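Local coordinates for protein Myo-inositol dehydrogenase (Corynebacterium glutamicum, PDB 3EUW) that probably catalyses the NAD-dependent oxidation of myo-inositol, as a tetrameric dehydrogenase of the Gfo/Idh/MocA family, at residues R6-G11 / D58-R63; E40-L45 / A51-S56; I71-P74 / D80-T83; P91-K96 / K287-T292. All coordinates share one frame; numbering follows the deposited sequence.

Interaction 1 of 4, residues R6-G11 / D58-R63; sequences RIALFG and DEVFAR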
loop_
_atom_site.group_PDB
_atom_site.type_symbol
_atom_site.label_atom_id
_atom_site.label_comp_id
_atom_site.label_asym_id
_atom_site.label_seq_id
_atom_site.Cartn_x
_atom_site.Cartn_y
_atom_site.Cartn_z
ATOM N N ARG A 6 15.632 30.521 28.320
ATOM C CA ARG A 6 14.435 31.355 28.424
ATOM C C ARG A 6 13.951 31.840 27.063
ATOM O O ARG A 6 14.689 32.495 26.328
ATOM C CB ARG A 6 14.721 32.569 29.309
ATOM C CG ARG A 6 15.201 32.247 30.712
ATOM C CD ARG A 6 14.075 31.714 31.537
ATOM N NE ARG A 6 14.132 32.185 32.918
ATOM C CZ ARG A 6 14.875 31.642 33.876
ATOM N NH1 ARG A 6 15.646 30.589 33.618
ATOM N NH2 ARG A 6 14.834 32.151 35.102
ATOM N N ILE A 7 12.692 31.556 26.754
ATOM C CA ILE A 7 12.126 31.937 25.466
ATOM C C ILE A 7 10.962 32.919 25.524
ATOM O O ILE A 7 10.054 32.780 26.342
ATOM C CB ILE A 7 11.618 30.691 24.699
ATOM C CG1 ILE A 7 12.714 29.624 24.627
ATOM C CG2 ILE A 7 11.148 31.095 23.306
ATOM C CD1 ILE A 7 13.961 30.071 23.903
ATOM N N ALA A 8 10.986 33.908 24.638
ATOM C CA ALA A 8 9.898 34.874 24.544
ATOM C C ALA A 8 9.122 34.531 23.261
ATOM O O ALA A 8 9.725 34.327 22.206
ATOM C CB ALA A 8 10.449 36.280 24.464
ATOM N N LEU A 9 7.796 34.467 23.356
ATOM C CA LEU A 9 6.952 34.133 22.212
ATOM C C LEU A 9 6.061 35.278 21.740
ATOM O O LEU A 9 5.393 35.927 22.551
ATOM C CB LEU A 9 6.069 32.929 22.551
ATOM C CG LEU A 9 4.939 32.605 21.561
ATOM C CD1 LEU A 9 5.543 32.113 20.247
ATOM C CD2 LEU A 9 4.000 31.549 22.154
ATOM N N PHE A 10 6.055 35.519 20.429
ATOM C CA PHE A 10 5.224 36.560 19.836
ATOM C C PHE A 10 4.078 35.925 19.051
ATOM O O PHE A 10 4.305 35.143 18.123
ATOM C CB PHE A 10 6.054 37.448 18.907
ATOM C CG PHE A 10 6.859 38.479 19.628
ATOM C CD1 PHE A 10 6.266 39.648 20.068
ATOM C CD2 PHE A 10 8.205 38.263 19.907
ATOM C CE1 PHE A 10 6.991 40.594 20.778
ATOM C CE2 PHE A 10 8.945 39.205 20.622
ATOM C CZ PHE A 10 8.335 40.372 21.058
ATOM N N GLY A 11 2.849 36.266 19.429
ATOM C CA GLY A 11 1.682 35.722 18.764
ATOM C C GLY A 11 1.011 34.670 19.627
ATOM O O GLY A 11 1.644 33.703 20.045
ATOM N N ASP A 58 7.636 46.046 23.377
ATOM C CA ASP A 58 8.426 46.880 24.284
ATOM C C ASP A 58 8.503 46.206 25.650
ATOM O O ASP A 58 9.551 46.197 26.287
ATOM C CB ASP A 58 7.781 48.259 24.450
ATOM C CG ASP A 58 8.283 49.268 23.438
ATOM O OD1 ASP A 58 8.979 48.872 22.479
ATOM O OD2 ASP A 58 7.972 50.467 23.603
ATOM N N GLU A 59 7.380 45.647 26.092
ATOM C CA GLU A 59 7.312 44.966 27.378
ATOM C C GLU A 59 8.142 43.686 27.371
ATOM O O GLU A 59 8.617 43.253 28.414
ATOM C CB GLU A 59 5.859 44.656 27.732
ATOM C CG GLU A 59 4.993 45.906 27.813
ATOM C CD GLU A 59 3.516 45.593 27.947
ATOM O OE1 GLU A 59 3.102 45.090 29.014
ATOM O OE2 GLU A 59 2.771 45.845 26.978
ATOM N N VAL A 60 8.307 43.082 26.197
ATOM C CA VAL A 60 9.115 41.875 26.075
ATOM C C VAL A 60 10.587 42.252 26.208
ATOM O O VAL A 60 11.303 41.745 27.064
ATOM C CB VAL A 60 8.938 41.201 24.691
ATOM C CG1 VAL A 60 9.989 40.116 24.507
ATOM C CG2 VAL A 60 7.547 40.618 24.564
ATOM N N PHE A 61 11.024 43.152 25.337
ATOM C CA PHE A 61 12.405 43.601 25.311
ATOM C C PHE A 61 12.823 44.418 26.533
ATOM O O PHE A 61 13.966 44.872 26.629
ATOM C CB PHE A 61 12.656 44.372 24.018
ATOM C CG PHE A 61 12.617 43.503 22.796
ATOM C CD1 PHE A 61 13.555 42.491 22.621
ATOM C CD2 PHE A 61 11.624 43.665 21.838
ATOM C CE1 PHE A 61 13.504 41.646 21.508
ATOM C CE2 PHE A 61 11.567 42.827 20.724
ATOM C CZ PHE A 61 12.511 41.814 20.562
ATOM N N ALA A 62 11.890 44.606 27.458
ATOM C CA ALA A 62 12.195 45.321 28.681
ATOM C C ALA A 62 12.930 44.331 29.577
ATOM O O ALA A 62 13.655 44.737 30.479
ATOM C CB ALA A 62 10.909 45.803 29.363
ATOM N N ARG A 63 12.746 43.035 29.313
ATOM C CA ARG A 63 13.398 41.986 30.103
ATOM C C ARG A 63 14.862 41.895 29.708
ATOM O O ARG A 63 15.258 42.398 28.655
ATOM C CB ARG A 63 12.736 40.616 29.866
ATOM C CG ARG A 63 11.239 40.556 30.157
ATOM C CD ARG A 63 10.669 39.166 29.846
ATOM N NE ARG A 63 11.212 38.127 30.718
ATOM C CZ ARG A 63 10.628 37.697 31.831
ATOM N NH1 ARG A 63 9.468 38.213 32.213
ATOM N NH2 ARG A 63 11.205 36.759 32.573
#
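Val60 drives both of its methyl groups at strand 6-10 and lies against the far end of the Phe10 ring; the two side chains come from opposite directions, and Phe10 presents its CZ end obliquely to the valine. The closest approach is CG2 of Val60 to CZ of Phe10 at 3.6 Å, and the neighbouring ring carbon CE1 of Phe10 is 3.8 Å from the same methyl. The other branch, CG1 of Val60, is shared: it lies 3.8 Å from Phe10 CZ and 3.9 Å from Ala8 CB. With CG1 anti to the backbone N (chi1 169°), the valine straddles two residues on the same side of the strand. Phe61 adds a lighter touch, its CE2 standing 4.1 Å from Phe10 CZ and approaching obliquely. The chain then leaves in a type I turn from Val60 to Arg63, closed by Arg63 N bonding to Val60 O. Ile69 of the next strand lies against both phenylalanines, and Leu81 of helix 78-87 also packs on Phe10. Val60, in a weakly bonded helical turn, and Phe61 after it thus pack on one face of the strand, which runs on into Gly11, probably the first glycine of the dinucleotide-binding GxGxxG loop: the layered core of a Rossmann fold.

Interaction 2 of 4, residues E40-L45 / A51-S56; sequences EGAQRL and AEAVAS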
loop_
_atom_site.group_PDB
_atom_site.type_symbol
_atom_site.label_atom_id
_atom_site.label_comp_id
_atom_site.label_asym_id
_atom_site.label_seq_id
_atom_site.Cartn_x
_atom_site.Cartn_y
_atom_site.Cartn_z
ATOM N N GLU A 40 -6.164 39.339 26.211
ATOM C CA GLU A 40 -6.851 38.192 26.800
ATOM C C GLU A 40 -6.341 36.887 26.200
ATOM O O GLU A 40 -6.166 35.890 26.909
ATOM C CB GLU A 40 -8.366 38.288 26.595
ATOM C CG GLU A 40 -9.015 39.498 27.243
ATOM C CD GLU A 40 -9.235 40.626 26.259
ATOM O OE1 GLU A 40 -9.976 40.413 25.277
ATOM O OE2 GLU A 40 -8.669 41.721 26.464
ATOM N N GLY A 41 -6.106 36.897 24.890
ATOM C CA GLY A 41 -5.613 35.709 24.221
ATOM C C GLY A 41 -4.260 35.295 24.764
ATOM O O GLY A 41 -4.010 34.113 25.008
ATOM N N ALA A 42 -3.389 36.281 24.962
ATOM C CA ALA A 42 -2.052 36.035 25.483
ATOM C C ALA A 42 -2.098 35.549 26.928
ATOM O O ALA A 42 -1.401 34.601 27.292
ATOM C CB ALA A 42 -1.219 37.302 25.384
ATOM N N GLN A 43 -2.924 36.193 27.748
ATOM C CA GLN A 43 -3.044 35.817 29.152
ATOM C C GLN A 43 -3.528 34.379 29.267
ATOM O O GLN A 43 -3.031 33.606 30.080
ATOM C CB GLN A 43 -4.015 36.765 29.867
ATOM C CG GLN A 43 -3.603 38.232 29.790
ATOM C CD GLN A 43 -4.637 39.187 30.370
ATOM O OE1 GLN A 43 -5.820 39.136 30.023
ATOM N NE2 GLN A 43 -4.189 40.073 31.248
ATOM N N ARG A 44 -4.489 34.024 28.425
ATOM C CA ARG A 44 -5.066 32.686 28.410
ATOM C C ARG A 44 -3.996 31.623 28.154
ATOM O O ARG A 44 -3.918 30.614 28.856
ATOM C CB ARG A 44 -6.131 32.608 27.317
ATOM C CG ARG A 44 -7.137 31.487 27.482
ATOM C CD ARG A 44 -8.186 31.849 28.518
ATOM N NE ARG A 44 -8.769 33.169 28.271
ATOM C CZ ARG A 44 -9.329 33.549 27.124
ATOM N NH1 ARG A 44 -9.389 32.710 26.096
ATOM N NH2 ARG A 44 -9.835 34.774 27.003
ATOM N N LEU A 45 -3.176 31.855 27.136
ATOM C CA LEU A 45 -2.122 30.915 26.780
ATOM C C LEU A 45 -0.986 30.924 27.804
ATOM O O LEU A 45 -0.428 29.880 28.134
ATOM C CB LEU A 45 -1.581 31.249 25.388
ATOM C CG LEU A 45 -0.518 30.307 24.815
ATOM C CD1 LEU A 45 -1.080 28.896 24.723
ATOM C CD2 LEU A 45 -0.080 30.800 23.441
ATOM N N ALA A 51 3.518 31.441 32.553
ATOM C CA ALA A 51 4.309 32.539 32.014
ATOM C C ALA A 51 3.538 33.845 32.076
ATOM O O ALA A 51 2.332 33.849 32.307
ATOM C CB ALA A 51 4.704 32.241 30.576
ATOM N N GLU A 52 4.246 34.952 31.875
ATOM C CA GLU A 52 3.627 36.269 31.889
ATOM C C GLU A 52 3.001 36.561 30.532
ATOM O O GLU A 52 3.311 35.906 29.539
ATOM C CB GLU A 52 4.663 37.352 32.200
ATOM C CG GLU A 52 5.087 37.444 33.660
ATOM C CD GLU A 52 6.041 38.605 33.910
ATOM O OE1 GLU A 52 5.662 39.763 33.620
ATOM O OE2 GLU A 52 7.170 38.359 34.395
ATOM N N ALA A 53 2.121 37.554 30.496
ATOM C CA ALA A 53 1.465 37.942 29.259
ATOM C C ALA A 53 1.491 39.455 29.139
ATOM O O ALA A 53 1.088 40.162 30.059
ATOM C CB ALA A 53 0.026 37.438 29.247
ATOM N N VAL A 54 1.988 39.944 28.009
ATOM C CA VAL A 54 2.048 41.379 27.754
ATOM C C VAL A 54 1.457 41.622 26.373
ATOM O O VAL A 54 1.325 40.693 25.573
ATOM C CB VAL A 54 3.496 41.903 27.784
ATOM C CG1 VAL A 54 4.137 41.577 29.127
ATOM C CG2 VAL A 54 4.299 41.297 26.633
ATOM N N ALA A 55 1.117 42.869 26.080
ATOM C CA ALA A 55 0.516 43.182 24.794
ATOM C C ALA A 55 1.476 43.809 23.798
ATOM O O ALA A 55 1.213 43.805 22.599
ATOM C CB ALA A 55 -0.683 44.099 25.004
ATOM N N SER A 56 2.592 44.333 24.290
ATOM C CA SER A 56 3.563 44.995 23.426
ATOM C C SER A 56 4.966 44.404 23.406
ATOM O O SER A 56 5.426 43.828 24.389
ATOM C CB SER A 56 3.672 46.469 23.824
ATOM O OG SER A 56 4.840 47.054 23.275
#
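Helix 40-45 and strand 52-54 run almost exactly antiparallel, 170° between their directions and 7.2 Å apart at the axes, so close that CA of Gln43 and CA of Ala53 are separated by a mere 5.0 Å. Small residues make this possible. The methyl of Ala53 points at the helix and meets its backbone rather than a side-chain tip: CB of Ala53 lies 3.5 Å from CA of Gln43 and 3.7 Å from the carbonyl carbon of Ala42. Ala42 answers with its own methyl, CB to CB of Ala53 at 4.1 Å, while the same Ala42 carbon comes within 4.2 Å of Val54 O. Gln43 supplies the outer edge of the contact. Its CG, placed anti to the carbonyl carbon (chi1 -58°), runs beside Ala53 CB at 3.8 Å; beyond CG the chain is extended, and the residue is solvent-exposed. Val54 turns the other way, toward Val33 and Ala35 of strand 29-35 and toward Glu59 and Val60 of helix 57-60. The pair completes the beta-alpha-beta unit of strand 29-35, helix 39-47 and strand 52-54. Leu45 ties the helix to Ile34 of the sheet and to His17 and Ala20 of helix 14-25, and strand 52-54 forms the outermost strand of the parallel sheet within this chain, hydrogen-bonded to strand 29-35.

Interaction 3 of 4, residues I71-P74 / D80-T83; sequences IGSP and DLIT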
loop_
_atom_site.group_PDB
_atom_site.type_symbol
_atom_site.label_atom_id
_atom_site.label_comp_id
_atom_site.label_asym_id
_atom_site.label_seq_id
_atom_site.Cartn_x
_atom_site.Cartn_y
_atom_site.Cartn_z
ATOM N N ILE A 71 8.876 33.970 16.613
ATOM C CA ILE A 71 7.942 34.912 16.012
ATOM C C ILE A 71 6.791 34.228 15.279
ATOM O O ILE A 71 6.929 33.810 14.124
ATOM C CB ILE A 71 8.684 35.856 15.048
ATOM C CG1 ILE A 71 9.790 36.592 15.806
ATOM C CG2 ILE A 71 7.712 36.855 14.430
ATOM C CD1 ILE A 71 10.635 37.498 14.936
ATOM N N GLY A 72 5.659 34.115 15.966
ATOM C CA GLY A 72 4.486 33.490 15.387
ATOM C C GLY A 72 3.347 34.473 15.182
ATOM O O GLY A 72 2.184 34.083 15.122
ATOM N N SER A 73 3.690 35.753 15.088
ATOM C CA SER A 73 2.713 36.812 14.890
ATOM C C SER A 73 2.586 37.080 13.387
ATOM O O SER A 73 3.316 36.492 12.595
ATOM C CB SER A 73 3.169 38.070 15.639
ATOM O OG SER A 73 4.513 38.389 15.328
ATOM N N PRO A 74 1.666 37.974 12.978
ATOM C CA PRO A 74 1.476 38.280 11.554
ATOM C C PRO A 74 2.721 38.708 10.787
ATOM O O PRO A 74 3.635 39.320 11.334
ATOM C CB PRO A 74 0.406 39.368 11.572
ATOM C CG PRO A 74 -0.405 39.012 12.795
ATOM C CD PRO A 74 0.677 38.698 13.800
ATOM N N ASP A 80 10.166 43.857 11.834
ATOM C CA ASP A 80 10.331 44.627 13.057
ATOM C C ASP A 80 10.892 43.775 14.189
ATOM O O ASP A 80 11.912 44.122 14.785
ATOM C CB ASP A 80 8.992 45.237 13.483
ATOM C CG ASP A 80 9.090 46.014 14.792
ATOM O OD1 ASP A 80 9.942 46.924 14.888
ATOM O OD2 ASP A 80 8.310 45.717 15.725
ATOM N N LEU A 81 10.228 42.656 14.477
ATOM C CA LEU A 81 10.664 41.767 15.550
ATOM C C LEU A 81 12.052 41.162 15.296
ATOM O O LEU A 81 12.861 41.038 16.219
ATOM C CB LEU A 81 9.625 40.666 15.765
ATOM C CG LEU A 81 8.301 41.192 16.333
ATOM C CD1 LEU A 81 7.259 40.086 16.361
ATOM C CD2 LEU A 81 8.534 41.733 17.735
ATOM N N ILE A 82 12.328 40.793 14.052
ATOM C CA ILE A 82 13.627 40.234 13.730
ATOM C C ILE A 82 14.712 41.253 14.061
ATOM O O ILE A 82 15.688 40.931 14.734
ATOM C CB ILE A 82 13.723 39.863 12.231
ATOM C CG1 ILE A 82 12.925 38.577 11.967
ATOM C CG2 ILE A 82 15.191 39.715 11.815
ATOM C CD1 ILE A 82 12.856 38.167 10.500
ATOM N N THR A 83 14.522 42.483 13.589
ATOM C CA THR A 83 15.473 43.562 13.805
ATOM C C THR A 83 15.717 43.844 15.291
ATOM O O THR A 83 16.858 43.850 15.742
ATOM C CB THR A 83 14.992 44.866 13.115
ATOM O OG1 THR A 83 14.845 44.642 11.705
ATOM C CG2 THR A 83 15.992 45.983 13.336
#
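Ile71 reaches for Leu81 and Ile82, and its tightest contact is at the tip. At the base, CB of Ile71 rests 3.9 Å from SG of Cys94 on the adjoining strand. From there the branches part: CG2 of Ile71 turns to the end of the leucine, 3.8 Å from Leu81 CD1, while CG1 passes 4.1 Å from Leu81 CB. The extended second torsion (chi2 177°) carries CD1 straight on to the helix, where it presses against Leu81 CB at 3.4 Å, tighter than a usual carbon-carbon contact. The same CD1 also lies 3.8 Å from the backbone N of Ile82 and 3.9 Å from Ile82 CG1, so the terminal methyl sits over the link between two successive helix residues. Leu81 reaches past the isoleucine at a slant, and its CD1 ends 3.4 Å from OG of Ser73; the polar partner of that hydroxyl is Thr77, to which it is hydrogen-bonded. The contact joins the end of strand 68-71 and the loop after it to helix 78-87. Phe10 of strand 5-10 packs on Ser73, while Cys94 of strand 92-94 lies against Ile82, so the contact also meets residues of the two strands flanking 68-71 in the parallel sheet.

Interaction 4 of 4, residues P91-K96 / K287-T292; sequences PALCEK and KAELAT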
loop_
_atom_site.group_PDB
_atom_site.type_symbol
_atom_site.label_atom_id
_atom_site.label_comp_id
_atom_site.label_asym_id
_atom_site.label_seq_id
_atom_site.Cartn_x
_atom_site.Cartn_y
_atom_site.Cartn_z
ATOM N N PRO A 91 18.807 35.645 19.545
ATOM C CA PRO A 91 18.472 34.799 18.396
ATOM C C PRO A 91 16.958 34.795 18.178
ATOM O O PRO A 91 16.185 34.951 19.126
ATOM C CB PRO A 91 18.994 33.424 18.813
ATOM C CG PRO A 91 20.116 33.747 19.759
ATOM C CD PRO A 91 19.521 34.871 20.571
ATOM N N ALA A 92 16.532 34.617 16.934
ATOM C CA ALA A 92 15.107 34.608 16.641
ATOM C C ALA A 92 14.699 33.581 15.593
ATOM O O ALA A 92 15.266 33.533 14.499
ATOM C CB ALA A 92 14.666 35.988 16.193
ATOM N N LEU A 93 13.713 32.762 15.949
ATOM C CA LEU A 93 13.158 31.755 15.057
ATOM C C LEU A 93 11.898 32.428 14.525
ATOM O O LEU A 93 10.961 32.692 15.284
ATOM C CB LEU A 93 12.804 30.475 15.825
ATOM C CG LEU A 93 11.852 29.514 15.097
ATOM C CD1 LEU A 93 12.453 29.078 13.757
ATOM C CD2 LEU A 93 11.562 28.323 15.992
ATOM N N CYS A 94 11.884 32.714 13.230
ATOM C CA CYS A 94 10.759 33.412 12.630
ATOM C C CYS A 94 9.967 32.616 11.598
ATOM O O CYS A 94 10.542 32.000 10.697
ATOM C CB CYS A 94 11.266 34.712 11.989
ATOM S SG CYS A 94 9.975 35.803 11.366
ATOM N N GLU A 95 8.643 32.632 11.732
ATOM C CA GLU A 95 7.785 31.946 10.770
ATOM C C GLU A 95 7.974 32.665 9.456
ATOM O O GLU A 95 8.172 33.877 9.433
ATOM C CB GLU A 95 6.310 32.051 11.151
ATOM C CG GLU A 95 5.866 31.120 12.252
ATOM C CD GLU A 95 6.010 29.674 11.864
ATOM O OE1 GLU A 95 5.583 29.328 10.744
ATOM O OE2 GLU A 95 6.541 28.886 12.679
ATOM N N LYS A 96 7.914 31.924 8.360
ATOM C CA LYS A 96 8.069 32.516 7.039
ATOM C C LYS A 96 6.903 33.484 6.770
ATOM O O LYS A 96 5.824 33.326 7.324
ATOM C CB LYS A 96 8.121 31.384 5.994
ATOM C CG LYS A 96 7.109 31.442 4.858
ATOM C CD LYS A 96 5.699 31.058 5.261
ATOM C CE LYS A 96 4.806 31.048 4.031
ATOM N NZ LYS A 96 3.359 31.206 4.309
ATOM N N LYS A 287 8.300 20.256 16.542
ATOM C CA LYS A 287 9.072 19.921 17.726
ATOM C C LYS A 287 10.552 19.803 17.371
ATOM O O LYS A 287 11.425 20.268 18.116
ATOM C CB LYS A 287 8.560 18.610 18.334
ATOM C CG LYS A 287 7.202 18.744 19.025
ATOM C CD LYS A 287 6.661 17.402 19.536
ATOM C CE LYS A 287 5.410 17.594 20.394
ATOM N NZ LYS A 287 4.327 18.317 19.673
ATOM N N ALA A 288 10.833 19.187 16.223
ATOM C CA ALA A 288 12.211 19.010 15.796
ATOM C C ALA A 288 12.802 20.363 15.440
ATOM O O ALA A 288 13.975 20.622 15.690
ATOM C CB ALA A 288 12.279 18.065 14.608
ATOM N N GLU A 289 11.982 21.228 14.858
ATOM C CA GLU A 289 12.442 22.550 14.486
ATOM C C GLU A 289 12.825 23.331 15.749
ATOM O O GLU A 289 13.845 24.014 15.774
ATOM C CB GLU A 289 11.350 23.304 13.729
ATOM C CG GLU A 289 11.783 24.658 13.178
ATOM C CD GLU A 289 10.672 25.343 12.398
ATOM O OE1 GLU A 289 9.662 25.736 13.022
ATOM O OE2 GLU A 289 10.796 25.483 11.164
ATOM N N LEU A 290 12.007 23.218 16.794
ATOM C CA LEU A 290 12.279 23.924 18.039
ATOM C C LEU A 290 13.589 23.435 18.667
ATOM O O LEU A 290 14.404 24.238 19.117
ATOM C CB LEU A 290 11.119 23.733 19.018
ATOM C CG LEU A 290 11.136 24.612 20.272
ATOM C CD1 LEU A 290 11.106 26.087 19.880
ATOM C CD2 LEU A 290 9.948 24.272 21.129
ATOM N N ALA A 291 13.784 22.120 18.682
ATOM C CA ALA A 291 14.987 21.527 19.257
ATOM C C ALA A 291 16.230 22.046 18.546
ATOM O O ALA A 291 17.237 22.341 19.178
ATOM C CB ALA A 291 14.925 20.004 19.154
ATOM N N THR A 292 16.152 22.151 17.226
ATOM C CA THR A 292 17.269 22.642 16.437
ATOM C C THR A 292 17.545 24.103 16.761
ATOM O O THR A 292 18.689 24.558 16.708
ATOM C CB THR A 292 16.977 22.462 14.931
ATOM O OG1 THR A 292 16.891 21.063 14.659
ATOM C CG2 THR A 292 18.071 23.053 14.066
HETATM O O HOH W 1 7.826 26.895 11.670
#
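Glu289 stretches out from helix 287-292 as a fully extended chain, CG anti to the backbone N (chi1 -174°) and CD anti to CA (chi2 178°), and brings its carboxylate up to Leu93 and, through a water, Glu95. Leu93 points toward the helix, and its CD1 lies 4.4 Å from CD of Glu289. Glu95 starts off across the contact, but its folded chain swings the carboxylate round, leaving OE2 of Glu95 4.4 Å from OE1 of Glu289. The two acids do not touch: a single water is hydrogen-bonded to both, 2.6 Å from Glu95 OE2 and 2.6 Å from Glu289 OE1. OE2 of Glu95 also accepts a hydrogen bond from His19 NE2. One residue on, Leu290 packs on Asn22 and Ile23 of helix 14-25, and Met120 of strand 119-121 touches both Leu93 and Glu289. Helix 283-299, late in the sequence, thus returns to the nucleotide-binding domain and lies over its sheet. Glu95 and Lys96 fit the Glu-Lys-Pro signature of the Gfo/Idh/MocA family, found where the strand leads toward the active site; here that signature's glutamate is linked by water to the returning helix.

Interactions 1, 2 and 3 lie in the NAD-binding Rossmann region, interaction 2 within the chain span between the two ends of interaction 1, and interaction 3 after both. Interaction 4 brings helix 283-299 back from some 190 residues away. Interactions 1 and 2 have centres about 11 Å apart and meet through the Arg63–Glu52 salt bridge and Val60 against Val54. The centre of interaction 3 is about 11 Å from that of interaction 1 and about 13 Å from that of interaction 4, which it joins by probable backbone bonds of Ile71 with Leu93 and Glu95. The first three thus pack local helices on what is probably the dinucleotide-binding sheet, and interaction 4 fastens a late helix to it.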